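PDB 6BZN: halogenase PltM from Pseudomonas fluorescens, which halogenates phenolic substrates with broad tolerance of substrate and halide, and belongs to the flavin-dependent halogenases, which use FAD. Local coordinates for residues D82-S90 with I143-H154. Sequence-based numbering, arbitrary orientation.
Sequences DIPEIAYLS and IDYFALMIALKH
Glu85 OE1 receives Lys153 NZ at 2.8 Å in a salt bridge, the ammonium arriving on the syn side of the carboxylate and 27° out of its plane. The two chains cross at about a right angle: Glu85 runs extended beyond CG, whereas Lys153 bends at its third torsion (chi3 -64°), which turns its amine back toward the carboxylate. Nearer its backbone, Glu85 CB rests on Ile150 CD1, and its carboxyl carbon CD lies 3.8 Å from Phe146 CZ. With an alanine here in place of Glu85, the Lys153 ammonium would probably lose its mate, and Phe146 CZ and Ile150 CG1 would be uncovered.

The apolar seam continues both ways along the helix. Leu89 CD2 fits between Phe146 CD1, 3.8 Å off, and Ile143 CD1, while Ile83 CG2 meets Ile150 CG2 at 3.7 Å. Ile83 also sets CD1 over the face of the His154 imidazole, a CH-pi contact 4.2 Å from the centroid. That ring is fixed from two sides: ND1 bonds Ile150 O at 2.9 Å, from the face of the carbonyl plane opposite His154 N, and a water joins NE2 to Asp82 O.

The short helix 84-88 thus runs antiparallel (174°) to helix segment 143-153, the two axes 10.4 Å apart at their closest, with Ile86 reaching on to Leu37 and Leu74 of helices 33-44 and 68-81. Ile143 approaches Ile33 and Arg140, which bind FAD in this protein although none is bound here, so the Leu89-Ile143 end lies beside the flavin site of the Rossmann-type nucleotide-binding core characteristic of flavin-dependent halogenases.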
loop_
_atom_site.group_PDB
_atom_site.type_symbol
_atom_site.label_atom_id
_atom_site.label_comp_id
_atom_site.label_asym_id
_atom_site.label_seq_id
_atom_site.Cartn_x
_atom_site.Cartn_y
_atom_site.Cartn_z
ATOM N N ASP A 82 3.974 18.326 13.457
ATOM C CA ASP A 82 5.305 18.775 13.901
ATOM C C ASP A 82 6.112 17.635 14.546
ATOM O O ASP A 82 6.614 17.767 15.657
ATOM C CB ASP A 82 5.196 19.997 14.848
ATOM C CG ASP A 82 6.575 20.536 15.302
ATOM O OD1 ASP A 82 7.508 20.592 14.463
ATOM O OD2 ASP A 82 6.731 20.883 16.512
ATOM N N ILE A 83 6.204 16.506 13.847
ATOM C CA ILE A 83 7.088 15.435 14.244
ATOM C C ILE A 83 8.047 15.182 13.095
ATOM O O ILE A 83 7.745 14.389 12.200
ATOM C CB ILE A 83 6.319 14.140 14.616
ATOM C CG1 ILE A 83 5.247 14.450 15.660
ATOM C CG2 ILE A 83 7.305 13.121 15.153
ATOM C CD1 ILE A 83 4.436 13.263 16.154
ATOM N N PRO A 84 9.216 15.847 13.102
ATOM C CA PRO A 84 10.180 15.655 12.009
ATOM C C PRO A 84 10.571 14.216 11.651
ATOM O O PRO A 84 10.785 13.925 10.470
ATOM C CB PRO A 84 11.430 16.393 12.514
ATOM C CG PRO A 84 10.917 17.430 13.423
ATOM C CD PRO A 84 9.621 16.942 14.005
ATOM N N GLU A 85 10.696 13.329 12.645
ATOM C CA GLU A 85 11.169 11.961 12.387
ATOM C C GLU A 85 10.239 11.167 11.493
ATOM O O GLU A 85 10.684 10.237 10.845
ATOM C CB GLU A 85 11.438 11.159 13.688
ATOM C CG GLU A 85 12.735 11.547 14.390
ATOM C CD GLU A 85 13.183 10.551 15.463
ATOM O OE1 GLU A 85 12.323 9.880 16.078
ATOM O OE2 GLU A 85 14.424 10.456 15.691
ATOM N N ILE A 86 8.960 11.524 11.458
ATOM C CA ILE A 86 8.029 10.859 10.556
ATOM C C ILE A 86 8.454 11.092 9.089
ATOM O O ILE A 86 8.412 10.158 8.285
ATOM C CB ILE A 86 6.566 11.281 10.823
ATOM C CG1 ILE A 86 6.120 10.787 12.195
ATOM C CG2 ILE A 86 5.630 10.705 9.767
ATOM C CD1 ILE A 86 4.738 11.241 12.597
ATOM N N ALA A 87 8.887 12.308 8.746
ATOM C CA ALA A 87 9.300 12.617 7.366
ATOM C C ALA A 87 10.547 11.834 6.941
ATOM O O ALA A 87 10.697 11.518 5.774
ATOM C CB ALA A 87 9.527 14.123 7.164
ATOM N N TYR A 88 11.424 11.500 7.882
ATOM C CA TYR A 88 12.572 10.623 7.577
ATOM C C TYR A 88 12.173 9.342 6.852
ATOM O O TYR A 88 12.864 8.907 5.924
ATOM C CB TYR A 88 13.341 10.220 8.839
ATOM C CG TYR A 88 14.009 11.353 9.576
ATOM C CD1 TYR A 88 14.166 12.611 8.988
ATOM C CD2 TYR A 88 14.545 11.148 10.843
ATOM C CE1 TYR A 88 14.781 13.643 9.661
ATOM C CE2 TYR A 88 15.182 12.178 11.518
ATOM C CZ TYR A 88 15.290 13.422 10.912
ATOM O OH TYR A 88 15.914 14.470 11.528
ATOM N N LEU A 89 11.036 8.778 7.250
ATOM C CA LEU A 89 10.581 7.514 6.710
ATOM C C LEU A 89 10.167 7.601 5.237
ATOM O O LEU A 89 10.002 6.578 4.605
ATOM C CB LEU A 89 9.426 6.962 7.572
ATOM C CG LEU A 89 9.799 6.710 9.034
ATOM C CD1 LEU A 89 8.576 6.280 9.828
ATOM C CD2 LEU A 89 10.921 5.688 9.156
ATOM N N SER A 90 10.008 8.806 4.682
ATOM C CA SER A 90 9.703 8.950 3.250
ATOM C C SER A 90 10.912 8.958 2.332
ATOM O O SER A 90 10.736 8.859 1.132
ATOM C CB SER A 90 8.890 10.214 2.993
ATOM O OG SER A 90 9.675 11.384 3.115
ATOM N N ILE A 143 11.833 -0.440 10.181
ATOM C CA ILE A 143 11.010 0.747 10.003
ATOM C C ILE A 143 9.949 0.834 11.098
ATOM O O ILE A 143 9.797 1.887 11.724
ATOM C CB ILE A 143 10.354 0.758 8.594
ATOM C CG1 ILE A 143 11.423 0.901 7.503
ATOM C CG2 ILE A 143 9.285 1.838 8.466
ATOM C CD1 ILE A 143 12.152 2.223 7.469
ATOM N N ASP A 144 9.233 -0.263 11.330
ATOM C CA ASP A 144 8.134 -0.269 12.312
ATOM C C ASP A 144 8.633 -0.104 13.738
ATOM O O ASP A 144 7.988 0.560 14.534
ATOM C CB ASP A 144 7.260 -1.525 12.181
ATOM C CG ASP A 144 6.430 -1.523 10.882
ATOM O OD1 ASP A 144 6.777 -0.797 9.921
ATOM O OD2 ASP A 144 5.426 -2.249 10.814
ATOM N N TYR A 145 9.785 -0.688 14.060
ATOM C CA TYR A 145 10.316 -0.567 15.410
ATOM C C TYR A 145 10.681 0.912 15.643
ATOM O O TYR A 145 10.325 1.489 16.669
ATOM C CB TYR A 145 11.527 -1.475 15.644
ATOM C CG TYR A 145 11.780 -1.893 17.099
ATOM C CD1 TYR A 145 11.022 -1.387 18.166
ATOM C CD2 TYR A 145 12.800 -2.795 17.406
ATOM C CE1 TYR A 145 11.254 -1.781 19.480
ATOM C CE2 TYR A 145 13.046 -3.181 18.722
ATOM C CZ TYR A 145 12.265 -2.673 19.753
ATOM O OH TYR A 145 12.480 -3.054 21.065
ATOM N N PHE A 146 11.331 1.528 14.656
ATOM C CA PHE A 146 11.632 2.972 14.693
ATOM C C PHE A 146 10.371 3.822 14.884
ATOM O O PHE A 146 10.364 4.739 15.692
ATOM C CB PHE A 146 12.380 3.382 13.422
ATOM C CG PHE A 146 12.787 4.820 13.384
ATOM C CD1 PHE A 146 11.949 5.778 12.808
ATOM C CD2 PHE A 146 14.007 5.222 13.894
ATOM C CE1 PHE A 146 12.332 7.112 12.753
ATOM C CE2 PHE A 146 14.388 6.554 13.859
ATOM C CZ PHE A 146 13.557 7.499 13.277
ATOM N N ALA A 147 9.312 3.498 14.146
ATOM C CA ALA A 147 8.033 4.184 14.287
ATOM C C ALA A 147 7.490 4.075 15.710
ATOM O O ALA A 147 7.063 5.090 16.288
ATOM C CB ALA A 147 7.012 3.637 13.288
ATOM N N LEU A 148 7.526 2.880 16.293
ATOM C CA LEU A 148 7.088 2.746 17.685
ATOM C C LEU A 148 7.933 3.622 18.609
ATOM O O LEU A 148 7.415 4.219 19.548
ATOM C CB LEU A 148 7.144 1.301 18.162
ATOM C CG LEU A 148 6.642 1.065 19.595
ATOM C CD1 LEU A 148 5.199 1.529 19.776
ATOM C CD2 LEU A 148 6.747 -0.406 19.932
ATOM N N MET A 149 9.232 3.681 18.361
ATOM C CA MET A 149 10.094 4.540 19.169
ATOM C C MET A 149 9.659 6.010 19.081
ATOM O O MET A 149 9.692 6.719 20.092
ATOM C CB MET A 149 11.558 4.380 18.802
ATOM C CG MET A 149 12.120 3.003 19.092
ATOM S SD MET A 149 13.764 2.842 18.353
ATOM C CE MET A 149 13.972 1.058 18.394
ATOM N N ILE A 150 9.208 6.459 17.908
ATOM C CA ILE A 150 8.655 7.824 17.790
ATOM C C ILE A 150 7.511 8.013 18.792
ATOM O O ILE A 150 7.489 8.990 19.544
ATOM C CB ILE A 150 8.117 8.164 16.380
ATOM C CG1 ILE A 150 9.228 8.022 15.329
ATOM C CG2 ILE A 150 7.563 9.591 16.375
ATOM C CD1 ILE A 150 8.804 8.282 13.898
ATOM N N ALA A 151 6.560 7.082 18.781
ATOM C CA ALA A 151 5.396 7.161 19.668
ATOM C C ALA A 151 5.787 7.181 21.143
ATOM O O ALA A 151 5.271 7.994 21.924
ATOM C CB ALA A 151 4.462 6.006 19.410
ATOM N N LEU A 152 6.694 6.281 21.515
ATOM C CA LEU A 152 7.139 6.169 22.913
ATOM C C LEU A 152 7.808 7.454 23.403
ATOM O O LEU A 152 7.598 7.892 24.541
ATOM C CB LEU A 152 8.116 4.994 23.066
ATOM C CG LEU A 152 7.488 3.614 22.898
ATOM C CD1 LEU A 152 8.545 2.519 22.762
ATOM C CD2 LEU A 152 6.580 3.315 24.073
ATOM N N LYS A 153 8.620 8.048 22.538
ATOM C CA LYS A 153 9.331 9.285 22.885
ATOM C C LYS A 153 8.388 10.480 23.035
ATOM O O LYS A 153 8.728 11.464 23.697
ATOM C CB LYS A 153 10.419 9.583 21.856
ATOM C CG LYS A 153 11.584 8.601 21.923
ATOM C CD LYS A 153 12.718 8.957 20.972
ATOM C CE LYS A 153 12.297 8.891 19.519
ATOM N NZ LYS A 153 13.409 9.329 18.642
ATOM N N HIS A 154 7.219 10.402 22.406
ATOM C CA HIS A 154 6.182 11.419 22.562
ATOM C C HIS A 154 5.186 11.134 23.675
ATOM O O HIS A 154 4.243 11.894 23.847
ATOM C CB HIS A 154 5.463 11.645 21.242
ATOM C CG HIS A 154 6.272 12.427 20.271
ATOM N ND1 HIS A 154 7.153 11.834 19.398
ATOM C CD2 HIS A 154 6.378 13.760 20.073
ATOM C CE1 HIS A 154 7.751 12.768 18.683
ATOM N NE2 HIS A 154 7.293 13.945 19.069
HETATM O O HOH W 1 7.856 16.620 18.001
#